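Local atomic coordinates of 5-carboxyvanillate decarboxylase (PDB entry 4L6D), a protein that probably removes a carboxyl group from 5-carboxyvanillate to give vanillate, as a manganese-binding member of the amidohydrolase superfamily. Residues L61-S75 and M100-L114. Sequence-based numbering, arbitrary orientation. Where two conformers were deposited one is given.
Sequences LAEMDSNGVDMHLLS and MAQTVAANPTRFAGL
Arg110 reaches back from just before strand 111-115 to the last turn of helix 59-67 and the following loop, and four hydrogen bonds, all close to the guanidinium plane, fix its position and rotation. NH1 and NH2 converge end-on on a single carboxylate oxygen, Asp65 OD1, in a salt bridge; NH2 also donates to Val69 O and NE to Asp70 O (2.8 Å). Bends at chi2 and chi3 (-55° and -60°) curl the chain toward these acceptors, while Leu61 CD1 lies over one face, 3.6 Å from NH1. A leucine in place of Arg110 would probably leave Asp65 without its charge partner and the carbonyls of Val69 and Asp70 without these donors.

Parallel strand pairing follows: His72 N donates to Arg110 O, Ala112 N to His72 O, Leu74 N to Ala112 O and Leu114 N to Leu74 O.

Met64 SD meets Phe111 CE1 obliquely at 3.7 Å, a Met-aromatic contact, and Leu74 CD1 touches both Phe111 CD1 (3.8 Å) and Thr103 CG2. Met100 SD packs on Leu74 CB. On the sheet face opposite His72, Leu74 and Phe111, Leu73 CD1 touches Ala112 CB (3.7 Å) and Leu114 CD2.

The side chain of Ser75 lies about 6 Å from a bound manganese ion. Both strands and helix 86-106 form a beta-alpha-beta unit of the TIM barrel; strand 5-11 flanks strand 71-76 on its other edge, and helix 303-311 touches Val69 and His72.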
# COMPACT_ATOMS: atom_id res chain seq x y z
N LEU A 61 -2.64 33.37 0.35
CA LEU A 61 -2.20 34.10 1.54
C LEU A 61 -3.39 34.51 2.41
O LEU A 61 -3.30 34.48 3.64
CB LEU A 61 -1.38 35.32 1.13
CG LEU A 61 -0.60 36.03 2.22
CD1 LEU A 61 0.36 35.08 2.94
CD2 LEU A 61 0.17 37.19 1.60
N ALA A 62 -4.50 34.89 1.79
CA ALA A 62 -5.70 35.25 2.56
C ALA A 62 -6.16 34.06 3.41
O ALA A 62 -6.54 34.23 4.57
CB ALA A 62 -6.82 35.73 1.63
N GLU A 63 -6.12 32.87 2.82
CA GLU A 63 -6.53 31.66 3.54
C GLU A 63 -5.52 31.31 4.64
O GLU A 63 -5.90 30.86 5.72
CB GLU A 63 -6.68 30.49 2.58
CG GLU A 63 -7.96 30.55 1.79
CD GLU A 63 -9.14 30.05 2.59
OE1 GLU A 63 -9.13 28.85 2.96
OE2 GLU A 63 -10.06 30.84 2.85
N MET A 64 -4.23 31.50 4.36
CA MET A 64 -3.23 31.32 5.40
C MET A 64 -3.51 32.26 6.57
O MET A 64 -3.48 31.85 7.73
CB MET A 64 -1.82 31.53 4.85
CG MET A 64 -1.38 30.43 3.89
SD MET A 64 0.05 30.91 2.89
CE MET A 64 1.30 31.10 4.16
N ASP A 65 -3.81 33.51 6.27
CA ASP A 65 -4.05 34.48 7.32
C ASP A 65 -5.30 34.15 8.14
O ASP A 65 -5.27 34.24 9.38
CB ASP A 65 -4.14 35.90 6.74
CG ASP A 65 -2.78 36.42 6.28
OD1 ASP A 65 -1.76 35.90 6.75
OD2 ASP A 65 -2.75 37.36 5.47
N SER A 66 -6.38 33.76 7.48
CA SER A 66 -7.63 33.48 8.19
C SER A 66 -7.53 32.23 9.06
O SER A 66 -8.26 32.09 10.03
CB SER A 66 -8.82 33.38 7.22
OG SER A 66 -8.74 32.21 6.44
N ASN A 67 -6.62 31.32 8.71
CA ASN A 67 -6.45 30.08 9.47
C ASN A 67 -5.21 30.05 10.37
O ASN A 67 -4.95 29.04 11.03
CB ASN A 67 -6.43 28.88 8.53
CG ASN A 67 -7.77 28.64 7.89
OD1 ASN A 67 -8.67 28.08 8.51
ND2 ASN A 67 -7.92 29.07 6.63
N GLY A 68 -4.46 31.14 10.38
CA GLY A 68 -3.28 31.22 11.22
C GLY A 68 -2.14 30.32 10.78
O GLY A 68 -1.40 29.79 11.60
N VAL A 69 -2.00 30.13 9.47
CA VAL A 69 -0.91 29.34 8.93
C VAL A 69 0.27 30.25 8.67
O VAL A 69 0.18 31.17 7.86
CB VAL A 69 -1.29 28.67 7.61
CG1 VAL A 69 -0.13 27.85 7.07
CG2 VAL A 69 -2.53 27.78 7.80
N ASP A 70 1.38 29.99 9.34
CA ASP A 70 2.57 30.82 9.21
C ASP A 70 3.21 30.73 7.83
O ASP A 70 3.55 31.74 7.23
CB ASP A 70 3.59 30.45 10.30
CG ASP A 70 3.02 30.57 11.70
OD1 ASP A 70 2.07 29.82 12.04
OD2 ASP A 70 3.55 31.39 12.48
N MET A 71 3.38 29.51 7.33
CA MET A 71 4.10 29.30 6.07
C MET A 71 3.57 28.17 5.20
O MET A 71 3.01 27.18 5.69
CB MET A 71 5.58 28.99 6.34
CG MET A 71 6.34 30.06 7.11
SD MET A 71 8.10 29.70 7.26
CE MET A 71 8.66 30.25 5.63
N HIS A 72 3.77 28.34 3.90
CA HIS A 72 3.74 27.22 2.96
C HIS A 72 5.14 26.95 2.46
O HIS A 72 5.85 27.89 2.05
CB HIS A 72 2.90 27.55 1.72
CG HIS A 72 1.43 27.37 1.91
ND1 HIS A 72 0.57 27.30 0.84
CD2 HIS A 72 0.67 27.28 3.02
CE1 HIS A 72 -0.67 27.15 1.29
NE2 HIS A 72 -0.64 27.16 2.61
N LEU A 73 5.52 25.68 2.49
CA LEU A 73 6.67 25.19 1.73
C LEU A 73 6.17 24.79 0.35
O LEU A 73 5.47 23.79 0.19
CB LEU A 73 7.31 24.00 2.45
CG LEU A 73 8.47 23.30 1.74
CD1 LEU A 73 9.71 24.21 1.65
CD2 LEU A 73 8.79 21.98 2.45
N LEU A 74 6.50 25.62 -0.64
CA LEU A 74 5.97 25.47 -1.99
C LEU A 74 6.77 24.46 -2.80
O LEU A 74 7.99 24.34 -2.63
CB LEU A 74 6.00 26.81 -2.72
CG LEU A 74 5.27 27.98 -2.04
CD1 LEU A 74 5.59 29.30 -2.75
CD2 LEU A 74 3.77 27.75 -2.04
N SER A 75 6.09 23.75 -3.69
CA SER A 75 6.72 22.81 -4.62
C SER A 75 6.01 22.90 -5.95
O SER A 75 4.78 22.98 -5.99
CB SER A 75 6.65 21.38 -4.07
OG SER A 75 5.36 21.10 -3.51
N MET A 100 10.63 29.99 -8.44
CA MET A 100 10.42 29.58 -7.06
C MET A 100 11.24 30.44 -6.09
O MET A 100 10.72 30.94 -5.09
CB MET A 100 10.77 28.11 -6.86
CG MET A 100 10.59 27.62 -5.42
SD MET A 100 8.85 27.51 -4.95
CE MET A 100 8.38 26.00 -5.76
N ALA A 101 12.53 30.61 -6.38
CA ALA A 101 13.37 31.44 -5.52
C ALA A 101 12.89 32.89 -5.44
O ALA A 101 12.90 33.50 -4.37
CB ALA A 101 14.84 31.38 -5.96
N GLN A 102 12.43 33.42 -6.56
CA GLN A 102 11.94 34.79 -6.58
C GLN A 102 10.62 34.92 -5.83
O GLN A 102 10.38 35.93 -5.16
CB GLN A 102 11.80 35.30 -8.02
CG GLN A 102 13.17 35.51 -8.67
CD GLN A 102 13.11 35.70 -10.18
OE1 GLN A 102 12.08 36.05 -10.75
NE2 GLN A 102 14.24 35.47 -10.84
N THR A 103 9.77 33.90 -5.93
CA THR A 103 8.53 33.88 -5.16
C THR A 103 8.81 33.86 -3.67
O THR A 103 8.21 34.61 -2.89
CB THR A 103 7.70 32.66 -5.55
OG1 THR A 103 7.30 32.80 -6.92
CG2 THR A 103 6.45 32.55 -4.67
N VAL A 104 9.72 32.98 -3.26
CA VAL A 104 10.11 32.91 -1.87
C VAL A 104 10.69 34.23 -1.36
O VAL A 104 10.30 34.73 -0.30
CB VAL A 104 11.09 31.75 -1.64
CG1 VAL A 104 11.76 31.85 -0.28
CG2 VAL A 104 10.35 30.43 -1.78
N ALA A 105 11.60 34.81 -2.13
CA ALA A 105 12.25 36.06 -1.73
C ALA A 105 11.28 37.24 -1.61
O ALA A 105 11.55 38.20 -0.90
CB ALA A 105 13.37 36.39 -2.71
N ALA A 106 10.15 37.16 -2.30
CA ALA A 106 9.14 38.21 -2.20
C ALA A 106 8.41 38.23 -0.86
O ALA A 106 7.94 39.28 -0.42
CB ALA A 106 8.14 38.11 -3.34
N ASN A 107 8.30 37.07 -0.21
CA ASN A 107 7.61 36.97 1.08
C ASN A 107 8.24 35.86 1.90
O ASN A 107 7.59 34.85 2.18
CB ASN A 107 6.12 36.64 0.90
CG ASN A 107 5.31 37.83 0.41
OD1 ASN A 107 4.99 38.75 1.17
ND2 ASN A 107 4.97 37.81 -0.87
N PRO A 108 9.50 36.05 2.32
CA PRO A 108 10.27 34.94 2.89
C PRO A 108 9.84 34.52 4.29
O PRO A 108 10.29 33.47 4.74
CB PRO A 108 11.70 35.49 2.91
CG PRO A 108 11.54 36.98 3.00
CD PRO A 108 10.31 37.28 2.16
N THR A 109 9.01 35.31 4.97
CA THR A 109 8.49 34.86 6.25
C THR A 109 7.23 34.00 6.09
O THR A 109 6.80 33.34 7.04
CB THR A 109 8.17 36.02 7.21
OG1 THR A 109 7.05 36.75 6.72
CG2 THR A 109 9.38 36.94 7.38
N ARG A 110 6.66 34.01 4.88
CA ARG A 110 5.43 33.25 4.62
C ARG A 110 5.64 32.08 3.67
O ARG A 110 4.85 31.14 3.66
CB ARG A 110 4.32 34.14 4.07
CG ARG A 110 4.05 35.40 4.91
CD ARG A 110 3.73 35.11 6.39
NE ARG A 110 2.54 34.27 6.62
CZ ARG A 110 1.29 34.73 6.61
NH1 ARG A 110 1.05 36.00 6.37
NH2 ARG A 110 0.28 33.90 6.83
N PHE A 111 6.69 32.13 2.86
CA PHE A 111 6.90 31.06 1.89
C PHE A 111 8.32 30.55 1.91
O PHE A 111 9.26 31.34 1.96
CB PHE A 111 6.49 31.52 0.49
CG PHE A 111 5.03 31.87 0.39
CD1 PHE A 111 4.07 30.87 0.40
CD2 PHE A 111 4.62 33.19 0.38
CE1 PHE A 111 2.73 31.19 0.36
CE2 PHE A 111 3.28 33.51 0.34
CZ PHE A 111 2.33 32.51 0.33
N ALA A 112 8.44 29.23 1.89
CA ALA A 112 9.71 28.57 1.64
C ALA A 112 9.52 27.78 0.35
O ALA A 112 8.39 27.68 -0.15
CB ALA A 112 10.09 27.65 2.81
N GLY A 113 10.59 27.23 -0.23
CA GLY A 113 10.45 26.56 -1.50
C GLY A 113 11.36 25.38 -1.74
O GLY A 113 12.51 25.36 -1.30
N LEU A 114 10.82 24.40 -2.45
CA LEU A 114 11.57 23.24 -2.92
C LEU A 114 11.86 23.40 -4.40
O LEU A 114 10.96 23.71 -5.19
CB LEU A 114 10.76 21.97 -2.70
CG LEU A 114 10.34 21.68 -1.25
CD1 LEU A 114 9.57 20.37 -1.20
CD2 LEU A 114 11.56 21.61 -0.34